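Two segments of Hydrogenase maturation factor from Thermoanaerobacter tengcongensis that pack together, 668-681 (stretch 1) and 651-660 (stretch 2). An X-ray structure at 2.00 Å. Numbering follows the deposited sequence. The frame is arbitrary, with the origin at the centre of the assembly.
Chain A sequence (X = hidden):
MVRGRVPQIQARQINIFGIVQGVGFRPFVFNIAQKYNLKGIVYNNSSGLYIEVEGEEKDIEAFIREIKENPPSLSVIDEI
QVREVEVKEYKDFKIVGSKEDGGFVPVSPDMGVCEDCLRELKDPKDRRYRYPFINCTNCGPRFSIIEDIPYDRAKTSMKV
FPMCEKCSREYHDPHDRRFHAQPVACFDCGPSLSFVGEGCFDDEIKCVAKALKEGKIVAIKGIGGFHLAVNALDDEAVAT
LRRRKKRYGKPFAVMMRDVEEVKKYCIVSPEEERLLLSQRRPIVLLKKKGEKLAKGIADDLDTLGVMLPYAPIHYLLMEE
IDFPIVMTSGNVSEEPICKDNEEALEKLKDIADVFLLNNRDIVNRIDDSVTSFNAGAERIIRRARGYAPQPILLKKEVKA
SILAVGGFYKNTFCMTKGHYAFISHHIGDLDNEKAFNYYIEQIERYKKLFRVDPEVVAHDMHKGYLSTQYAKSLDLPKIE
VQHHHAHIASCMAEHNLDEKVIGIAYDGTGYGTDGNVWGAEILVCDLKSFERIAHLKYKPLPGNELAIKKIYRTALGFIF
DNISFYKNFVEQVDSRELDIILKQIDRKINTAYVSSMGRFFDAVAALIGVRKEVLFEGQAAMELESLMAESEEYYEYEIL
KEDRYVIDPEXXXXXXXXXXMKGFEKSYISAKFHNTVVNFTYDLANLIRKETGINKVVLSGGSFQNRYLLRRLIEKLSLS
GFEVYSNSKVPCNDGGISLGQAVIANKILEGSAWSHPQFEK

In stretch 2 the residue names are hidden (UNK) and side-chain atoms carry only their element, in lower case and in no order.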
# COMPACT_ATOMS: atom_id res chain seq x y z
N TYR A 668 -16.37 14.69 -22.92
CA TYR A 668 -15.55 15.00 -24.09
C TYR A 668 -14.44 16.00 -23.75
O TYR A 668 -13.30 15.80 -24.15
CB TYR A 668 -16.46 15.53 -25.21
CG TYR A 668 -15.75 15.87 -26.50
CD1 TYR A 668 -15.23 14.87 -27.32
CD2 TYR A 668 -15.64 17.19 -26.92
CE1 TYR A 668 -14.60 15.18 -28.52
CE2 TYR A 668 -15.03 17.51 -28.12
CZ TYR A 668 -14.51 16.50 -28.92
OH TYR A 668 -13.89 16.83 -30.11
N ILE A 669 -14.77 17.05 -23.01
CA ILE A 669 -13.77 18.03 -22.57
C ILE A 669 -12.69 17.37 -21.69
O ILE A 669 -11.50 17.65 -21.81
CB ILE A 669 -14.44 19.18 -21.81
CG1 ILE A 669 -15.33 20.00 -22.77
CG2 ILE A 669 -13.40 20.08 -21.14
CD1 ILE A 669 -16.19 21.03 -22.07
N SER A 670 -13.12 16.49 -20.80
CA SER A 670 -12.17 15.80 -19.92
C SER A 670 -11.21 14.95 -20.74
O SER A 670 -10.00 14.96 -20.50
CB SER A 670 -12.92 14.92 -18.92
OG SER A 670 -11.99 14.28 -18.07
N ALA A 671 -11.75 14.20 -21.71
CA ALA A 671 -10.93 13.37 -22.57
C ALA A 671 -9.89 14.22 -23.31
O ALA A 671 -8.71 13.87 -23.35
CB ALA A 671 -11.80 12.57 -23.55
N LYS A 672 -10.33 15.34 -23.87
CA LYS A 672 -9.44 16.27 -24.59
C LYS A 672 -8.35 16.82 -23.67
O LYS A 672 -7.18 16.99 -24.07
CB LYS A 672 -10.25 17.42 -25.18
CG LYS A 672 -11.12 17.07 -26.41
CD LYS A 672 -11.85 18.31 -26.96
CE LYS A 672 -10.93 19.21 -27.79
NZ LYS A 672 -11.70 20.34 -28.39
N PHE A 673 -8.73 17.15 -22.44
CA PHE A 673 -7.76 17.62 -21.46
C PHE A 673 -6.73 16.54 -21.10
O PHE A 673 -5.52 16.84 -21.07
CB PHE A 673 -8.47 18.18 -20.20
CG PHE A 673 -7.56 18.39 -19.04
CD1 PHE A 673 -6.54 19.35 -19.09
CD2 PHE A 673 -7.71 17.63 -17.88
CE1 PHE A 673 -5.66 19.53 -18.01
CE2 PHE A 673 -6.84 17.81 -16.79
CZ PHE A 673 -5.82 18.76 -16.85
N HIS A 674 -7.18 15.32 -20.82
CA HIS A 674 -6.26 14.21 -20.48
C HIS A 674 -5.27 13.99 -21.64
O HIS A 674 -4.06 13.87 -21.42
CB HIS A 674 -7.02 12.91 -20.21
CG HIS A 674 -7.61 12.81 -18.83
ND1 HIS A 674 -8.78 13.44 -18.47
CD2 HIS A 674 -7.21 12.11 -17.73
CE1 HIS A 674 -9.07 13.15 -17.21
NE2 HIS A 674 -8.13 12.34 -16.74
N ASN A 675 -5.79 13.98 -22.86
CA ASN A 675 -4.95 13.78 -24.05
C ASN A 675 -3.91 14.88 -24.25
O ASN A 675 -2.80 14.61 -24.73
CB ASN A 675 -5.80 13.67 -25.31
CG ASN A 675 -6.61 12.39 -25.37
OD1 ASN A 675 -6.27 11.37 -24.75
ND2 ASN A 675 -7.70 12.44 -26.12
N THR A 676 -4.28 16.11 -23.91
CA THR A 676 -3.37 17.25 -23.96
C THR A 676 -2.16 17.04 -23.02
O THR A 676 -1.00 17.21 -23.42
CB THR A 676 -4.12 18.54 -23.59
OG1 THR A 676 -5.26 18.68 -24.45
CG2 THR A 676 -3.20 19.77 -23.76
N VAL A 677 -2.43 16.67 -21.78
CA VAL A 677 -1.35 16.40 -20.81
C VAL A 677 -0.45 15.28 -21.36
O VAL A 677 0.76 15.45 -21.43
CB VAL A 677 -1.91 16.03 -19.44
CG1 VAL A 677 -0.78 15.58 -18.47
CG2 VAL A 677 -2.70 17.21 -18.86
N VAL A 678 -1.05 14.19 -21.81
CA VAL A 678 -0.28 13.12 -22.44
C VAL A 678 0.59 13.66 -23.57
O VAL A 678 1.80 13.38 -23.60
CB VAL A 678 -1.19 11.94 -22.93
CG1 VAL A 678 -0.41 10.93 -23.80
CG2 VAL A 678 -1.81 11.24 -21.72
N ASN A 679 -0.00 14.44 -24.46
CA ASN A 679 0.70 14.92 -25.64
C ASN A 679 1.87 15.84 -25.32
O ASN A 679 2.97 15.62 -25.84
CB ASN A 679 -0.28 15.54 -26.66
CG ASN A 679 -1.16 14.49 -27.32
OD1 ASN A 679 -0.91 13.30 -27.20
ND2 ASN A 679 -2.20 14.93 -28.01
N PHE A 680 1.65 16.84 -24.46
CA PHE A 680 2.76 17.74 -24.13
C PHE A 680 3.89 17.06 -23.33
O PHE A 680 5.06 17.38 -23.51
CB PHE A 680 2.33 19.13 -23.60
CG PHE A 680 1.77 19.17 -22.17
CD1 PHE A 680 2.53 18.74 -21.08
CD2 PHE A 680 0.53 19.75 -21.92
CE1 PHE A 680 2.03 18.82 -19.78
CE2 PHE A 680 0.03 19.85 -20.60
CZ PHE A 680 0.79 19.38 -19.54
N THR A 681 3.52 16.08 -22.51
CA THR A 681 4.49 15.34 -21.72
C THR A 681 5.36 14.50 -22.65
O THR A 681 6.59 14.48 -22.52
CB THR A 681 3.78 14.45 -20.67
OG1 THR A 681 2.90 15.25 -19.88
CG2 THR A 681 4.79 13.78 -19.75
N UNK A 651 -3.48 28.94 -21.08
CA UNK A 651 -3.78 28.89 -22.53
C UNK A 651 -4.63 27.68 -22.93
O UNK A 651 -5.44 27.74 -23.86
c UNK A 651 -2.46 28.91 -23.32
c UNK A 651 -0.29 30.08 -23.90
c UNK A 651 -2.40 31.42 -23.51
c UNK A 651 -1.60 30.17 -23.12
N UNK A 652 -4.42 26.58 -22.21
CA UNK A 652 -5.20 25.37 -22.36
C UNK A 652 -6.57 25.57 -21.72
O UNK A 652 -7.59 25.18 -22.30
c UNK A 652 -5.34 22.90 -21.64
c UNK A 652 -3.18 23.86 -22.54
c UNK A 652 -2.16 23.05 -21.80
c UNK A 652 -4.45 24.16 -21.73
N UNK A 653 -6.60 26.20 -20.54
CA UNK A 653 -7.87 26.51 -19.87
C UNK A 653 -8.78 27.39 -20.74
O UNK A 653 -10.00 27.24 -20.71
c UNK A 653 -7.87 25.06 -17.07
c UNK A 653 -7.67 27.16 -18.49
c UNK A 653 -6.86 27.16 -16.11
c UNK A 653 -7.03 26.31 -17.38
N UNK A 654 -8.19 28.29 -21.53
CA UNK A 654 -8.98 29.10 -22.49
C UNK A 654 -9.78 28.26 -23.46
O UNK A 654 -10.95 28.55 -23.70
n UNK A 654 -5.25 34.19 -24.51
c UNK A 654 -8.09 30.01 -23.32
n UNK A 654 -6.04 32.98 -22.73
c UNK A 654 -5.21 33.89 -23.22
n UNK A 654 -4.35 34.50 -22.42
c UNK A 654 -7.02 32.24 -23.51
c UNK A 654 -7.70 31.24 -22.60
N UNK A 655 -9.15 27.24 -24.04
CA UNK A 655 -9.80 26.35 -25.01
C UNK A 655 -10.85 25.45 -24.33
O UNK A 655 -11.90 25.18 -24.90
c UNK A 655 -7.74 26.29 -26.61
c UNK A 655 -6.47 25.49 -26.84
c UNK A 655 -8.76 25.49 -25.75
n UNK A 655 -6.55 24.52 -27.73
o UNK A 655 -5.45 25.71 -26.18
N UNK A 656 -10.54 24.99 -23.12
CA UNK A 656 -11.48 24.20 -22.32
C UNK A 656 -12.76 24.98 -22.03
O UNK A 656 -13.87 24.45 -22.23
c UNK A 656 -8.93 22.28 -20.11
c UNK A 656 -9.87 22.60 -21.28
c UNK A 656 -10.84 23.74 -21.01
c UNK A 656 -11.92 23.29 -20.00
N UNK A 657 -12.62 26.21 -21.56
CA UNK A 657 -13.76 27.09 -21.30
C UNK A 657 -14.54 27.42 -22.58
O UNK A 657 -15.77 27.52 -22.55
c UNK A 657 -14.42 29.39 -20.33
c UNK A 657 -16.29 30.26 -19.01
c UNK A 657 -14.60 30.45 -21.20
o UNK A 657 -17.44 32.27 -19.77
c UNK A 657 -13.32 28.37 -20.57
c UNK A 657 -15.28 29.29 -19.22
c UNK A 657 -15.60 31.40 -21.01
c UNK A 657 -16.45 31.30 -19.91
N UNK A 658 -13.82 27.58 -23.69
CA UNK A 658 -14.47 27.80 -24.98
C UNK A 658 -15.34 26.60 -25.36
O UNK A 658 -16.48 26.77 -25.81
c UNK A 658 -13.44 28.05 -26.08
c UNK A 658 -12.88 29.45 -26.12
c UNK A 658 -12.13 29.71 -27.42
o UNK A 658 -11.10 29.04 -27.66
o UNK A 658 -12.59 30.56 -28.20
N UNK A 659 -14.80 25.40 -25.17
CA UNK A 659 -15.56 24.18 -25.43
C UNK A 659 -16.79 24.12 -24.54
O UNK A 659 -17.86 23.73 -25.00
c UNK A 659 -14.70 22.93 -25.25
o UNK A 659 -13.07 21.65 -26.45
o UNK A 659 -13.90 23.37 -27.48
c UNK A 659 -13.82 22.63 -26.48
N UNK A 660 -16.63 24.53 -23.29
CA UNK A 660 -17.69 24.47 -22.30
C UNK A 660 -18.83 25.41 -22.66
O UNK A 660 -20.00 25.02 -22.64
c UNK A 660 -17.13 24.77 -20.91
c UNK A 660 -18.81 23.50 -19.51
c UNK A 660 -18.44 25.81 -19.01
c UNK A 660 -18.15 24.69 -19.80
o UNK A 660 -20.97 24.44 -16.71
c UNK A 660 -20.03 24.54 -17.73
c UNK A 660 -19.39 25.74 -17.98
c UNK A 660 -19.75 23.42 -18.49

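Position 651 has four side-chain carbons, forked at the second. None comes near stretch 1. This is Leu651.

Position 652 also has four carbons, but the fork is at the first, and one arm is two carbons long. The end of that arm lies 4.0 Å from CG2 of Thr676 and 4.1 Å from CE2 of Phe680. Branching at the first carbon identifies Ile652, and the arm end is its CD1.

Position 653 has four carbons forked at the second. Its CB points sideways, and the side chain makes no contact with stretch 1. It is Leu653.

Position 654 carries three carbons, a nitrogen, then a carbon bearing two more nitrogens. That guanidinium group marks Arg654. It is out of reach of stretch 1.

Position 655 has three carbons, the third bearing one oxygen and one nitrogen. This is an amide on a two-carbon stem, so the residue is Gln655. It makes no contact with stretch 1.

Position 656 has four carbons forked at the first, with one arm of two carbons. The short arm lies 3.7 Å from CG2 of Ile669. The end of the long arm is 3.9 Å from CD1 of Phe673. The residue is Ile656, and these atoms are its CG2 and CD1.

Position 657 has one carbon and then a six-carbon ring bearing an oxygen. Its CB points away from stretch 1. It is Tyr657, and its hydroxyl is hydrogen-bonded elsewhere in the structure.

Position 658 has three carbons, the third with two oxygens. It is Glu658, exposed and out of reach.

Position 659 has two carbons, the second with two oxygens. One oxygen lies 2.7 Å from NZ of Lys672. The short carboxylate is Asp659. Its CB is 3.9 Å from CG1 of Ile669.

Position 660 has one carbon and a six-carbon ring bearing an oxygen. CD1 of Ile669 sits at the ring edge, 4.0 Å from CB and 3.7 Å from the backbone N of this position. The residue is Tyr660.

The two helices run nearly antiparallel, at 163°, and their axes approach to 10.4 Å. Ile652, Ile656 and Asp659 follow one side of their helix at spacings of four and three. Ile669, Phe673, Thr676 and Phe680 meet them with similar spacing. The contact is mainly apolar and buries 414 Å². At one end, NZ of Lys672 donates a hydrogen bond to OD2 of Asp659 at 2.7 Å, within a salt bridge.

Stretch 2, residues 651-660: LILRQIYEDY
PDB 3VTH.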